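Local coordinates for acetoin utilization protein (PDB 2Q04) that probably transfers an acetyl group as a GNAT-family acetyltransferase, perhaps in acetoin utilization, at residues K34-L39 with A104-G109. Sequence-based numbering, arbitrary orientation.
Sequences KLDPGL and AARFRG
Ala104, just past the end of strand 95-103, meets Leu39 and Asp36 at once. The CD2 methyl of Leu39 lies 3.3 Å from the backbone N of Ala104, while the CB of Ala104 sits 3.5 Å from OD2 of Asp36. A small methyl suits this place, because Gly38 passes close by, its CA 5.1 Å from the CA of Ala104; a side chain on Gly38 would point toward the 104-109 segment and crowd OD2 of Asp36, which suits a glycine there. The backbone of Ala104 is also hydrogen-bonded to Ile73 of strand 71-79, the strand that pairs with both strand 34-35 and strand 95-103. From Ala105 the chain winds into a short 3-10 turn, and Arg106 leaves it with CG between the backbone N and the carbonyl carbon (chi1 72°). Its chain then runs extended to NE, long enough to meet Asp36 tip to tip in a salt bridge. NH1 and NH2 both donate to OD1 of Asp36, NH1 at 3.2 Å, and they arrive from the same face of the carboxylate, whose plane is turned 46° from the guanidinium. NH1 also makes a weak bond to OD2. Next in sequence, Phe107 sets CE2 over one face of the guanidinium, 3.0 Å above its plane and toward the rim. OD2 of Asp36 accepts from the backbone N of Gly38 at 3.1 Å, an Asx turn within the type I turn Asp36-Leu39. An alanine in place of Asp36 would probably leave the Arg106 guanidinium without its anionic mate and the Gly38 N-H without this acceptor. One buried carboxylate thus appears to brace its own turn and to balance a cation from the loop before helix 112-121, so that charge pairing ties two loops together.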
loop_
_atom_site.group_PDB
_atom_site.type_symbol
_atom_site.label_atom_id
_atom_site.label_comp_id
_atom_site.label_asym_id
_atom_site.label_seq_id
_atom_site.Cartn_x
_atom_site.Cartn_y
_atom_site.Cartn_z
ATOM N N LYS A 34 17.940 3.979 6.964
ATOM C CA LYS A 34 17.923 5.327 6.414
ATOM C C LYS A 34 17.128 5.358 5.110
ATOM O O LYS A 34 17.491 4.704 4.145
ATOM C CB LYS A 34 19.356 5.802 6.153
ATOM C CG LYS A 34 19.454 7.211 5.571
ATOM C CD LYS A 34 20.900 7.693 5.507
ATOM C CE LYS A 34 20.986 9.158 5.080
ATOM N NZ LYS A 34 22.384 9.688 5.140
ATOM N N LEU A 35 16.041 6.118 5.087
ATOM C CA LEU A 35 15.253 6.266 3.865
ATOM C C LEU A 35 16.087 6.893 2.752
ATOM O O LEU A 35 16.752 7.920 2.957
ATOM C CB LEU A 35 14.011 7.131 4.110
ATOM C CG LEU A 35 12.719 6.416 4.509
ATOM C CD1 LEU A 35 11.562 7.414 4.527
ATOM C CD2 LEU A 35 12.406 5.269 3.566
ATOM N N ASP A 36 16.037 6.281 1.572
ATOM C CA ASP A 36 16.729 6.804 0.408
ATOM C C ASP A 36 16.217 8.224 0.094
ATOM O O ASP A 36 15.010 8.481 0.183
ATOM C CB ASP A 36 16.490 5.898 -0.793
ATOM C CG ASP A 36 17.330 6.271 -1.969
ATOM O OD1 ASP A 36 18.543 5.976 -1.945
ATOM O OD2 ASP A 36 16.785 6.859 -2.926
ATOM N N PRO A 37 17.136 9.148 -0.297
ATOM C CA PRO A 37 16.743 10.550 -0.563
ATOM C C PRO A 37 15.694 10.716 -1.677
ATOM O O PRO A 37 15.053 11.762 -1.761
ATOM C CB PRO A 37 18.063 11.212 -0.981
ATOM C CG PRO A 37 19.133 10.323 -0.442
ATOM C CD PRO A 37 18.586 8.945 -0.484
ATOM N N GLY A 38 15.513 9.682 -2.504
ATOM C CA GLY A 38 14.588 9.751 -3.635
ATOM C C GLY A 38 13.170 9.286 -3.334
ATOM O O GLY A 38 12.391 9.044 -4.257
ATOM N N LEU A 39 12.826 9.170 -2.047
ATOM C CA LEU A 39 11.475 8.739 -1.643
ATOM C C LEU A 39 10.698 9.914 -1.040
ATOM O O LEU A 39 10.295 9.878 0.131
ATOM C CB LEU A 39 11.562 7.580 -0.643
ATOM C CG LEU A 39 12.170 6.270 -1.191
ATOM C CD1 LEU A 39 12.521 5.328 -0.066
ATOM C CD2 LEU A 39 11.232 5.597 -2.174
ATOM N N ALA A 104 12.342 4.235 -4.980
ATOM C CA ALA A 104 13.248 5.230 -5.568
ATOM C C ALA A 104 13.258 5.121 -7.094
ATOM O O ALA A 104 13.258 4.025 -7.645
ATOM C CB ALA A 104 14.656 5.059 -5.016
ATOM N N ALA A 105 13.294 6.274 -7.760
ATOM C CA ALA A 105 13.191 6.350 -9.230
ATOM C C ALA A 105 14.230 5.483 -9.974
ATOM O O ALA A 105 13.901 4.829 -10.967
ATOM C CB ALA A 105 13.304 7.804 -9.682
ATOM N N ARG A 106 15.470 5.480 -9.490
ATOM C CA ARG A 106 16.548 4.730 -10.157
ATOM C C ARG A 106 16.327 3.208 -10.101
ATOM O O ARG A 106 16.963 2.457 -10.848
ATOM C CB ARG A 106 17.917 5.090 -9.558
ATOM C CG ARG A 106 18.162 4.547 -8.159
ATOM C CD ARG A 106 19.601 4.850 -7.701
ATOM N NE ARG A 106 19.933 4.193 -6.431
ATOM C CZ ARG A 106 19.547 4.630 -5.230
ATOM N NH1 ARG A 106 18.780 5.719 -5.123
ATOM N NH2 ARG A 106 19.904 3.960 -4.132
ATOM N N PHE A 107 15.429 2.764 -9.210
ATOM C CA PHE A 107 15.090 1.333 -9.083
ATOM C C PHE A 107 13.807 0.958 -9.851
ATOM O O PHE A 107 13.353 -0.192 -9.799
ATOM C CB PHE A 107 14.938 0.952 -7.607
ATOM C CG PHE A 107 16.232 0.698 -6.921
ATOM C CD1 PHE A 107 16.847 -0.545 -7.009
ATOM C CD2 PHE A 107 16.858 1.697 -6.202
ATOM C CE1 PHE A 107 18.057 -0.783 -6.380
ATOM C CE2 PHE A 107 18.071 1.461 -5.570
ATOM C CZ PHE A 107 18.669 0.222 -5.665
ATOM N N ARG A 108 13.241 1.916 -10.572
ATOM C CA ARG A 108 12.028 1.670 -11.331
ATOM C C ARG A 108 12.313 0.699 -12.462
ATOM O O ARG A 108 13.399 0.712 -13.038
ATOM C CB ARG A 108 11.472 2.982 -11.893
ATOM N N GLY A 109 11.346 -0.175 -12.746
ATOM C CA GLY A 109 11.477 -1.156 -13.839
ATOM C C GLY A 109 12.145 -2.468 -13.417
ATOM O O GLY A 109 12.318 -3.373 -14.238
#